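PDB 4R39: blue-light-activated histidine kinase 2 from Erythrobacter litoralis HTCC2594, which acts as a blue-light-sensing kinase that transfers phosphate from ATP to histidine, its C-terminal histidine kinase portion being the part crystallised here with an ATP analogue. Local coordinates for residues A[140-145]-A[167-172]; A[106-111]-A[147-152]; A[177-182]-A[201-206]. All coordinates share one frame; numbering follows the deposited sequence.

Interaction 1: A[140-145]-A[167-172]; sequences HAFSDR and EDDGRG. With ANP (phosphoaminophosphonic acid-adenylate ester), chain F.
Asp168 and Ala141 meet beside the amino-group edge of the adenine: Ala141 CB lies 3.5 Å from Asp168 OD2, and the same carboxylate oxygen takes a hydrogen bond from N6 of the ATP analogue ANP at 2.8 Å. An aspartate reading the adenine amino group is a hallmark of the Bergerat ATP-binding fold. From the 140-145 side, His140 donates NE2-H to the beta-phosphate oxygen O2B at 2.9 Å, while ribose C2' sits over the centre of one imidazole face.

Behind this first shell the two loops are tied by the bond from Arg171 N to Ala141 O, 2.7 Å long, which arrives on a lone pair in the carbonyl plane although the N-H is bent (141°). The Phe142 ring turns its edge to Asp169 OD1, with CE1 at 3.5 Å; that oxygen has its stronger partner in Val149 N. Farther from the nucleotide, with CG anti to its own backbone N (chi1 165°) and the chain extended to NE, Arg171 sends NH1 to Asp144 OD1 in a 2.9 Å salt bridge, the carboxylate and guanidinium planes nearly perpendicular at 86°. Arg145 lays a guanidinium face over Gly170 C and gives a weak NH1 bond to Asp169 O, while its NH2 is hydrogen-bonded to Gly207 O.

The contact thus joins the loop leaving helix 120-140 to the end of strand 161-168, with Phe142 and Asp168 both packing on Val150 of the adjoining strand 148-156.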
loop_
_atom_site.group_PDB
_atom_site.type_symbol
_atom_site.label_atom_id
_atom_site.label_comp_id
_atom_site.label_asym_id
_atom_site.label_seq_id
_atom_site.Cartn_x
_atom_site.Cartn_y
_atom_site.Cartn_z
ATOM N N HIS A 140 14.815 5.351 -0.211
ATOM C CA HIS A 140 16.028 4.681 0.252
ATOM C C HIS A 140 16.939 4.165 -0.863
ATOM O O HIS A 140 18.157 4.170 -0.715
ATOM C CB HIS A 140 15.656 3.509 1.162
ATOM C CG HIS A 140 14.788 3.889 2.322
ATOM N ND1 HIS A 140 15.189 4.784 3.292
ATOM C CD2 HIS A 140 13.547 3.480 2.678
ATOM C CE1 HIS A 140 14.228 4.917 4.191
ATOM N NE2 HIS A 140 13.222 4.136 3.842
ATOM N N ALA A 141 16.358 3.716 -1.970
ATOM C CA ALA A 141 17.127 2.986 -2.977
ATOM C C ALA A 141 18.142 3.848 -3.719
ATOM O O ALA A 141 19.047 3.312 -4.361
ATOM C CB ALA A 141 16.198 2.313 -3.977
ATOM N N PHE A 142 18.006 5.167 -3.631
ATOM C CA PHE A 142 18.817 6.064 -4.455
ATOM C C PHE A 142 19.529 7.168 -3.662
ATOM O O PHE A 142 19.817 8.234 -4.210
ATOM C CB PHE A 142 17.940 6.673 -5.554
ATOM C CG PHE A 142 17.095 5.659 -6.283
ATOM C CD1 PHE A 142 17.684 4.708 -7.103
ATOM C CD2 PHE A 142 15.715 5.652 -6.149
ATOM C CE1 PHE A 142 16.914 3.771 -7.772
ATOM C CE2 PHE A 142 14.941 4.717 -6.818
ATOM C CZ PHE A 142 15.542 3.777 -7.631
ATOM N N SER A 143 19.823 6.904 -2.388
ATOM C CA SER A 143 20.526 7.861 -1.524
ATOM C C SER A 143 21.792 8.402 -2.176
ATOM O O SER A 143 22.011 9.613 -2.236
ATOM C CB SER A 143 20.920 7.197 -0.204
ATOM O OG SER A 143 19.809 6.597 0.436
ATOM N N ASP A 144 22.614 7.480 -2.661
ATOM C CA ASP A 144 23.931 7.796 -3.199
ATOM C C ASP A 144 23.950 7.719 -4.722
ATOM O O ASP A 144 25.015 7.742 -5.336
ATOM C CB ASP A 144 24.954 6.815 -2.626
ATOM C CG ASP A 144 24.524 5.370 -2.786
ATOM O OD1 ASP A 144 23.301 5.118 -2.847
ATOM O OD2 ASP A 144 25.402 4.484 -2.849
ATOM N N ARG A 145 22.768 7.634 -5.325
ATOM C CA ARG A 145 22.645 7.455 -6.769
ATOM C C ARG A 145 22.194 8.736 -7.451
ATOM O O ARG A 145 21.424 9.513 -6.887
ATOM C CB ARG A 145 21.638 6.347 -7.080
ATOM C CG ARG A 145 22.028 4.983 -6.553
ATOM C CD ARG A 145 23.280 4.476 -7.237
ATOM N NE ARG A 145 23.709 3.187 -6.706
ATOM C CZ ARG A 145 23.354 2.009 -7.203
ATOM N NH1 ARG A 145 22.554 1.931 -8.263
ATOM N NH2 ARG A 145 23.805 0.899 -6.637
ATOM N N GLU A 167 10.271 -3.030 -8.137
ATOM C CA GLU A 167 11.626 -3.316 -8.595
ATOM C C GLU A 167 12.505 -2.062 -8.557
ATOM O O GLU A 167 12.107 -1.031 -9.076
ATOM C CB GLU A 167 11.553 -3.801 -10.046
ATOM C CG GLU A 167 11.768 -5.291 -10.278
ATOM C CD GLU A 167 11.971 -5.625 -11.750
ATOM O OE1 GLU A 167 12.177 -4.685 -12.552
ATOM O OE2 GLU A 167 11.929 -6.825 -12.106
ATOM N N ASP A 168 13.693 -2.156 -7.961
ATOM C CA ASP A 168 14.705 -1.091 -8.034
ATOM C C ASP A 168 15.898 -1.540 -8.847
ATOM O O ASP A 168 16.157 -2.733 -8.961
ATOM C CB ASP A 168 15.308 -0.787 -6.665
ATOM C CG ASP A 168 14.314 -0.283 -5.688
ATOM O OD1 ASP A 168 13.454 0.514 -6.101
ATOM O OD2 ASP A 168 14.409 -0.678 -4.507
ATOM N N ASP A 169 16.657 -0.574 -9.352
ATOM C CA ASP A 169 18.004 -0.846 -9.839
ATOM C C ASP A 169 19.028 -0.135 -8.955
ATOM O O ASP A 169 20.196 0.005 -9.316
ATOM C CB ASP A 169 18.157 -0.413 -11.296
ATOM C CG ASP A 169 18.127 1.094 -11.472
ATOM O OD1 ASP A 169 17.691 1.816 -10.549
ATOM O OD2 ASP A 169 18.531 1.557 -12.560
ATOM N N GLY A 170 18.578 0.295 -7.782
ATOM C CA GLY A 170 19.383 1.137 -6.922
ATOM C C GLY A 170 20.278 0.421 -5.932
ATOM O O GLY A 170 20.928 -0.578 -6.235
ATOM N N ARG A 171 20.273 0.953 -4.722
ATOM C CA ARG A 171 21.320 0.730 -3.740
ATOM C C ARG A 171 21.254 -0.645 -3.080
ATOM O O ARG A 171 22.282 -1.208 -2.700
ATOM C CB ARG A 171 21.191 1.855 -2.715
ATOM C CG ARG A 171 21.904 1.712 -1.408
ATOM C CD ARG A 171 21.322 2.761 -0.483
ATOM N NE ARG A 171 22.051 2.898 0.768
ATOM C CZ ARG A 171 23.239 3.479 0.873
ATOM N NH1 ARG A 171 23.843 3.958 -0.206
ATOM N NH2 ARG A 171 23.828 3.570 2.054
ATOM N N GLY A 172 20.046 -1.186 -2.962
ATOM C CA GLY A 172 19.837 -2.470 -2.316
ATOM C C GLY A 172 19.568 -2.319 -0.833
ATOM O O GLY A 172 20.051 -1.382 -0.204
HETATM P PG ANP F . 8.888 4.010 7.641
HETATM O O1G ANP F . 8.105 3.722 8.878
HETATM O O2G ANP F . 8.666 2.860 6.590
HETATM O O3G ANP F . 8.380 5.372 7.021
HETATM P PB ANP F . 11.485 3.049 7.159
HETATM O O1B ANP F . 12.922 3.399 7.352
HETATM O O2B ANP F . 11.155 3.147 5.637
HETATM N N3B ANP F . 10.532 4.120 8.036
HETATM P PA ANP F . 11.061 0.361 6.716
HETATM O O1A ANP F . 10.026 0.613 5.691
HETATM O O2A ANP F . 10.776 -0.859 7.598
HETATM O O3A ANP F . 11.223 1.604 7.698
HETATM O "O5'" ANP F . 12.456 0.211 6.004
HETATM C "C5'" ANP F . 13.530 -0.450 6.691
HETATM C "C4'" ANP F . 14.854 0.017 6.142
HETATM O "O4'" ANP F . 15.226 -0.807 5.018
HETATM C "C3'" ANP F . 14.906 1.446 5.614
HETATM O "O3'" ANP F . 15.161 2.369 6.667
HETATM C "C2'" ANP F . 16.066 1.385 4.623
HETATM O "O2'" ANP F . 17.316 1.565 5.278
HETATM C "C1'" ANP F . 15.950 -0.043 4.070
HETATM N N9 ANP F . 15.262 -0.146 2.788
HETATM C C8 ANP F . 13.932 -0.414 2.582
HETATM N N7 ANP F . 13.587 -0.465 1.319
HETATM C C5 ANP F . 14.774 -0.211 0.644
HETATM C C6 ANP F . 15.086 -0.127 -0.726
HETATM N N6 ANP F . 14.192 -0.292 -1.704
HETATM N N1 ANP F . 16.368 0.135 -1.062
HETATM C C2 ANP F . 17.268 0.301 -0.087
HETATM N N3 ANP F . 17.090 0.243 1.235
HETATM C C4 ANP F . 15.812 -0.018 1.538
HETATM O O HOH W 1 20.263 3.378 -9.441
#

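Interaction 2: A[106-111]-A[147-152]; sequences AIKVNV and SGVVQL
Ser147 opens the contact just before the strand, its CB 4.1 Å from Ala106 CB, and from Gly148 onward the chain runs parallel to strand 107-111, the segment axes only 13° apart. Gly148 uses both backbone polar groups across the gap: its N-H goes to Ala106 O and its carbonyl receives Lys108 N. Having no side chain, it accommodates the Ile107 branch that reaches over it, with CD1 3.5 Å from Gly148 N; chi1 of -50° sets CG1 beside the backbone N of Ile107 and so directs this arm across the strand pair.

Val149 stands on the opposite face. There Lys108 lies alongside it and points the same way, and a bend at chi3 brings CE against the valine methyls, 3.8 Å from Val149 CG1. Val150 again links both ways, its N donating to Lys108 O at 2.7 Å and its O accepting Asn110 N. Its side chain shares a face with Ile107 and Val109, with loose approaches, such as 4.4 Å between Ile107 CG2 and Val150 CG2.

Gln151 returns to the Lys108 face. Its OE1 accepts Asn110 ND2 at 3.0 Å, nearly straight, the donor in the carbonyl plane of Gln151 and the acceptor close to the amide plane of Asn110, even though the planes themselves are 48° apart. A water bonded to Lys108 NZ adds a weak second link to that OE1. Leu152 closes the segment with its N on Asn110 O and CD2 4.3 Å from Val111 CG1.

Chemically the two faces differ: Ile107, Val109, Val150 and Leu152 pack against helix 120-140, an apolar layer inside the alpha/beta sandwich, whereas Lys108, Asn110 and Gln151, with Val149 among them, make a largely polar face, with one water bonded to Lys108 NZ, where side-chain amides supplement the regular parallel backbone pairing.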
loop_
_atom_site.group_PDB
_atom_site.type_symbol
_atom_site.label_atom_id
_atom_site.label_comp_id
_atom_site.label_asym_id
_atom_site.label_seq_id
_atom_site.Cartn_x
_atom_site.Cartn_y
_atom_site.Cartn_z
ATOM N N ALA A 106 15.752 12.327 -12.635
ATOM C CA ALA A 106 16.564 11.189 -13.067
ATOM C C ALA A 106 16.098 9.839 -12.515
ATOM O O ALA A 106 16.697 8.810 -12.838
ATOM C CB ALA A 106 18.051 11.422 -12.750
ATOM N N ILE A 107 15.043 9.840 -11.694
ATOM C CA ILE A 107 14.431 8.588 -11.236
ATOM C C ILE A 107 13.152 8.300 -12.009
ATOM O O ILE A 107 12.162 9.012 -11.869
ATOM C CB ILE A 107 14.048 8.602 -9.743
ATOM C CG1 ILE A 107 15.212 9.082 -8.870
ATOM C CG2 ILE A 107 13.599 7.205 -9.315
ATOM C CD1 ILE A 107 16.399 8.135 -8.822
ATOM N N LYS A 108 13.179 7.246 -12.814
ATOM C CA LYS A 108 12.017 6.847 -13.591
ATOM C C LYS A 108 11.132 5.905 -12.794
ATOM O O LYS A 108 11.612 4.904 -12.256
ATOM C CB LYS A 108 12.464 6.150 -14.877
ATOM C CG LYS A 108 11.321 5.737 -15.785
ATOM C CD LYS A 108 11.830 5.169 -17.093
ATOM C CE LYS A 108 12.362 3.759 -16.918
ATOM N NZ LYS A 108 12.875 3.217 -18.207
ATOM N N VAL A 109 9.841 6.224 -12.722
ATOM C CA VAL A 109 8.863 5.318 -12.123
ATOM C C VAL A 109 7.848 4.826 -13.155
ATOM O O VAL A 109 6.970 5.573 -13.582
ATOM C CB VAL A 109 8.111 5.974 -10.957
ATOM C CG1 VAL A 109 7.200 4.951 -10.283
ATOM C CG2 VAL A 109 9.097 6.562 -9.956
ATOM N N ASN A 110 7.982 3.560 -13.543
ATOM C CA ASN A 110 7.019 2.909 -14.422
ATOM C C ASN A 110 5.901 2.248 -13.618
ATOM O O ASN A 110 6.134 1.757 -12.516
ATOM C CB ASN A 110 7.715 1.861 -15.293
ATOM C CG ASN A 110 8.331 2.450 -16.547
ATOM O OD1 ASN A 110 7.841 3.438 -17.090
ATOM N ND2 ASN A 110 9.412 1.839 -17.017
ATOM N N VAL A 111 4.693 2.238 -14.180
ATOM C CA VAL A 111 3.527 1.673 -13.506
ATOM C C VAL A 111 2.700 0.841 -14.474
ATOM O O VAL A 111 2.234 1.355 -15.491
ATOM C CB VAL A 111 2.620 2.780 -12.932
ATOM C CG1 VAL A 111 1.399 2.172 -12.234
ATOM C CG2 VAL A 111 3.406 3.668 -11.980
ATOM N N SER A 147 20.918 8.511 -10.689
ATOM C CA SER A 147 19.786 8.065 -11.497
ATOM C C SER A 147 19.295 6.708 -11.015
ATOM O O SER A 147 20.019 5.982 -10.334
ATOM C CB SER A 147 20.186 7.979 -12.971
ATOM O OG SER A 147 21.043 6.877 -13.201
ATOM N N GLY A 148 18.059 6.367 -11.366
ATOM C CA GLY A 148 17.489 5.096 -10.968
ATOM C C GLY A 148 16.204 4.776 -11.700
ATOM O O GLY A 148 15.673 5.602 -12.447
ATOM N N VAL A 149 15.711 3.562 -11.485
ATOM C CA VAL A 149 14.445 3.128 -12.054
ATOM C C VAL A 149 13.656 2.370 -11.001
ATOM O O VAL A 149 14.201 1.528 -10.296
ATOM C CB VAL A 149 14.657 2.215 -13.284
ATOM C CG1 VAL A 149 13.317 1.734 -13.843
ATOM C CG2 VAL A 149 15.451 2.944 -14.359
ATOM N N VAL A 150 12.373 2.687 -10.893
ATOM C CA VAL A 150 11.455 1.889 -10.098
ATOM C C VAL A 150 10.350 1.403 -11.019
ATOM O O VAL A 150 9.853 2.156 -11.852
ATOM C CB VAL A 150 10.828 2.676 -8.932
ATOM C CG1 VAL A 150 9.978 1.753 -8.077
ATOM C CG2 VAL A 150 11.906 3.318 -8.080
ATOM N N GLN A 151 9.977 0.141 -10.875
ATOM C CA GLN A 151 8.870 -0.407 -11.639
ATOM C C GLN A 151 7.856 -1.036 -10.702
ATOM O O GLN A 151 8.197 -1.892 -9.898
ATOM C CB GLN A 151 9.375 -1.436 -12.647
ATOM C CG GLN A 151 10.522 -0.919 -13.501
ATOM C CD GLN A 151 10.543 -1.531 -14.888
ATOM O OE1 GLN A 151 10.177 -0.879 -15.873
ATOM N NE2 GLN A 151 10.983 -2.784 -14.978
ATOM N N LEU A 152 6.613 -0.579 -10.803
ATOM C CA LEU A 152 5.497 -1.194 -10.102
ATOM C C LEU A 152 4.676 -1.992 -11.108
ATOM O O LEU A 152 4.259 -1.456 -12.129
ATOM C CB LEU A 152 4.638 -0.122 -9.425
ATOM C CG LEU A 152 3.277 -0.550 -8.865
ATOM C CD1 LEU A 152 3.440 -1.537 -7.727
ATOM C CD2 LEU A 152 2.481 0.668 -8.409
HETATM O O HOH W 2 13.103 0.195 -17.236
#

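Interaction 3: A[177-182]-A[201-206]; sequences CDWPNE and LNVTRG. With ANP (phosphoaminophosphonic acid-adenylate ester), chain F.
The 177-182 loop passes strand 201-204 without pairing with it: the touching parts run 158° apart in direction, and the nearest alpha carbons, Trp179 CA and Val203 CA, remain 8.0 Å from each other, so contact is made through side chains reaching from the strand.

Val203 CG2 does so at the edge of the Trp179 indole, near its plane, 3.9 Å from CE3, the two side chains crossing at about a right angle. With CG anti to the backbone N (chi1 -175°), the tryptophan projects its six-membered ring between loop and sheet, while it turns the CD1-NE1 edge of its five-membered ring to the nucleotide. NE1 lies 3.4 Å from O2A of the ANP alpha-phosphate, which sits near the indole plane. Pro180, preceded by a cis peptide bond, folds back so that its CB rests over the centre of one indole face, and its CD reaches Leu201 CD2 at 4.0 Å as the two side chains slide past one another in opposite directions. Val190 of helix 185-196 touches both Trp179 and Leu201, and Val212 of the neighbouring strand also packs on the indole.

Beyond this apolar patch, Arg205 reaches across to the loop, its NE 3.5 Å from Cys177 O. Its NH1 is 3.4 Å from Asp178 OD1, a long salt bridge in which the oxygen stands well out of the guanidinium plane and no N-H is aimed at it; the arginine is also poorly ordered. Asp178 is better fixed from within its own loop: its N donates to Glu182 OE1 at 2.6 Å, and its OD2 receives Asn181 ND2 from above the carboxylate plane.

The chemistry is therefore chiefly hydrophobic, with a loose electrostatic fringe: van der Waals packing against the edge strand is consistent with keeping Trp179 beside the alpha-phosphate, together with helix 185-196.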
loop_
_atom_site.group_PDB
_atom_site.type_symbol
_atom_site.label_atom_id
_atom_site.label_comp_id
_atom_site.label_asym_id
_atom_site.label_seq_id
_atom_site.Cartn_x
_atom_site.Cartn_y
_atom_site.Cartn_z
ATOM N N CYS A 177 20.205 -5.927 7.505
ATOM C CA CYS A 177 18.761 -5.730 7.605
ATOM C C CYS A 177 17.999 -6.776 6.796
ATOM O O CYS A 177 18.124 -6.839 5.573
ATOM C CB CYS A 177 18.374 -4.331 7.124
ATOM S SG CYS A 177 16.658 -3.889 7.490
ATOM N N ASP A 178 17.206 -7.587 7.491
ATOM C CA ASP A 178 16.436 -8.651 6.853
ATOM C C ASP A 178 14.983 -8.220 6.711
ATOM O O ASP A 178 14.074 -8.829 7.283
ATOM C CB ASP A 178 16.521 -9.944 7.666
ATOM C CG ASP A 178 15.870 -11.123 6.955
ATOM O OD1 ASP A 178 16.055 -11.258 5.726
ATOM O OD2 ASP A 178 15.165 -11.910 7.626
ATOM N N TRP A 179 14.779 -7.155 5.946
ATOM C CA TRP A 179 13.454 -6.593 5.737
ATOM C C TRP A 179 12.574 -7.617 5.020
ATOM O O TRP A 179 13.049 -8.317 4.123
ATOM C CB TRP A 179 13.592 -5.309 4.919
ATOM C CG TRP A 179 12.334 -4.545 4.722
ATOM C CD1 TRP A 179 11.894 -3.485 5.457
ATOM C CD2 TRP A 179 11.352 -4.768 3.706
ATOM N NE1 TRP A 179 10.692 -3.035 4.962
ATOM C CE2 TRP A 179 10.337 -3.808 3.889
ATOM C CE3 TRP A 179 11.228 -5.689 2.664
ATOM C CZ2 TRP A 179 9.220 -3.744 3.070
ATOM C CZ3 TRP A 179 10.118 -5.625 1.852
ATOM C CH2 TRP A 179 9.128 -4.658 2.058
ATOM N N PRO A 180 11.287 -7.711 5.398
ATOM C CA PRO A 180 10.561 -6.916 6.395
ATOM C C PRO A 180 10.496 -7.514 7.804
ATOM O O PRO A 180 9.761 -6.971 8.624
ATOM C CB PRO A 180 9.155 -6.850 5.805
ATOM C CG PRO A 180 8.997 -8.160 5.127
ATOM C CD PRO A 180 10.363 -8.533 4.596
ATOM N N ASN A 181 11.231 -8.583 8.093
ATOM C CA ASN A 181 11.265 -9.109 9.458
ATOM C C ASN A 181 11.939 -8.113 10.392
ATOM O O ASN A 181 11.569 -7.988 11.559
ATOM C CB ASN A 181 11.989 -10.451 9.519
ATOM C CG ASN A 181 11.281 -11.528 8.728
ATOM O OD1 ASN A 181 10.155 -11.909 9.048
ATOM N ND2 ASN A 181 11.940 -12.032 7.691
ATOM N N GLU A 182 12.939 -7.415 9.863
ATOM C CA GLU A 182 13.582 -6.318 10.569
ATOM C C GLU A 182 13.218 -5.029 9.850
ATOM O O GLU A 182 12.999 -5.027 8.639
ATOM C CB GLU A 182 15.103 -6.483 10.573
ATOM C CG GLU A 182 15.606 -7.790 11.168
ATOM C CD GLU A 182 17.119 -7.912 11.110
ATOM O OE1 GLU A 182 17.694 -7.648 10.035
ATOM O OE2 GLU A 182 17.734 -8.269 12.138
ATOM N N LEU A 201 5.258 -13.003 0.548
ATOM C CA LEU A 201 6.187 -11.937 0.185
ATOM C C LEU A 201 7.596 -12.505 0.053
ATOM O O LEU A 201 7.988 -13.393 0.810
ATOM C CB LEU A 201 6.155 -10.825 1.235
ATOM C CG LEU A 201 6.898 -9.528 0.898
ATOM C CD1 LEU A 201 6.223 -8.345 1.577
ATOM C CD2 LEU A 201 8.362 -9.601 1.311
ATOM N N ASN A 202 8.341 -11.995 -0.922
ATOM C CA ASN A 202 9.732 -12.381 -1.139
ATOM C C ASN A 202 10.572 -11.164 -1.494
ATOM O O ASN A 202 10.062 -10.210 -2.071
ATOM C CB ASN A 202 9.840 -13.417 -2.257
ATOM C CG ASN A 202 9.348 -14.787 -1.835
ATOM O OD1 ASN A 202 10.036 -15.511 -1.109
ATOM N ND2 ASN A 202 8.160 -15.158 -2.301
ATOM N N VAL A 203 11.858 -11.205 -1.154
ATOM C CA VAL A 203 12.755 -10.074 -1.380
ATOM C C VAL A 203 14.108 -10.532 -1.901
ATOM O O VAL A 203 14.642 -11.546 -1.456
ATOM C CB VAL A 203 13.010 -9.279 -0.085
ATOM C CG1 VAL A 203 13.714 -7.959 -0.402
ATOM C CG2 VAL A 203 11.706 -9.027 0.657
ATOM N N THR A 204 14.661 -9.749 -2.819
ATOM C CA THR A 204 15.929 -10.051 -3.471
ATOM C C THR A 204 16.836 -8.821 -3.373
ATOM O O THR A 204 16.413 -7.723 -3.718
ATOM C CB THR A 204 15.673 -10.423 -4.944
ATOM O OG1 THR A 204 15.028 -11.701 -5.010
ATOM C CG2 THR A 204 16.962 -10.466 -5.748
ATOM N N ARG A 205 18.075 -9.012 -2.919
ATOM C CA ARG A 205 18.959 -7.898 -2.553
ATOM C C ARG A 205 20.057 -7.587 -3.576
ATOM O O ARG A 205 20.107 -8.185 -4.653
ATOM C CB ARG A 205 19.611 -8.190 -1.198
ATOM C CG ARG A 205 18.793 -7.724 -0.011
ATOM C CD ARG A 205 19.320 -8.270 1.305
ATOM N NE ARG A 205 18.283 -8.214 2.329
ATOM C CZ ARG A 205 17.216 -9.007 2.349
ATOM N NH1 ARG A 205 16.316 -8.884 3.313
ATOM N NH2 ARG A 205 17.045 -9.920 1.402
ATOM N N GLY A 206 20.918 -6.627 -3.225
ATOM C CA GLY A 206 22.129 -6.335 -3.981
ATOM C C GLY A 206 22.262 -4.893 -4.446
ATOM O O GLY A 206 21.288 -4.144 -4.457
HETATM P PG ANP F . 8.888 4.010 7.641
HETATM O O1G ANP F . 8.105 3.722 8.878
HETATM O O2G ANP F . 8.666 2.860 6.590
HETATM O O3G ANP F . 8.380 5.372 7.021
HETATM P PB ANP F . 11.485 3.049 7.159
HETATM O O1B ANP F . 12.922 3.399 7.352
HETATM O O2B ANP F . 11.155 3.147 5.637
HETATM N N3B ANP F . 10.532 4.120 8.036
HETATM P PA ANP F . 11.061 0.361 6.716
HETATM O O1A ANP F . 10.026 0.613 5.691
HETATM O O2A ANP F . 10.776 -0.859 7.598
HETATM O O3A ANP F . 11.223 1.604 7.698
HETATM O "O5'" ANP F . 12.456 0.211 6.004
HETATM C "C5'" ANP F . 13.530 -0.450 6.691
HETATM C "C4'" ANP F . 14.854 0.017 6.142
HETATM O "O4'" ANP F . 15.226 -0.807 5.018
HETATM C "C3'" ANP F . 14.906 1.446 5.614
HETATM O "O3'" ANP F . 15.161 2.369 6.667
HETATM C "C2'" ANP F . 16.066 1.385 4.623
HETATM O "O2'" ANP F . 17.316 1.565 5.278
HETATM C "C1'" ANP F . 15.950 -0.043 4.070
HETATM N N9 ANP F . 15.262 -0.146 2.788
HETATM C C8 ANP F . 13.932 -0.414 2.582
HETATM N N7 ANP F . 13.587 -0.465 1.319
HETATM C C5 ANP F . 14.774 -0.211 0.644
HETATM C C6 ANP F . 15.086 -0.127 -0.726
HETATM N N6 ANP F . 14.192 -0.292 -1.704
HETATM N N1 ANP F . 16.368 0.135 -1.062
HETATM C C2 ANP F . 17.268 0.301 -0.087
HETATM N N3 ANP F . 17.090 0.243 1.235
HETATM C C4 ANP F . 15.812 -0.018 1.538
#

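Interactions 1 and 2 adjoin, their centres about 10 Å apart, and are joined through strands 148-156 and 161-168: Asp169 OD1 lies 2.8 Å from Val149 N, a probable hydrogen bond, and Phe142 CE1 packs 3.5 Å from Gly148 CA. Interaction 3 stands at the other margin of the same five-stranded sheet, about 20 Å from interaction 2 between centres. It meets interaction 1, about 14 Å away between centres, through the nucleotide instead: the two do not touch, yet interaction 1 contributes contacts to the adenine and beta-phosphate while 177-182 brings Trp179 to the alpha-phosphate. The magnesium ion is about 4 Å from the His140 side chain and about 6 Å from that of Trp179.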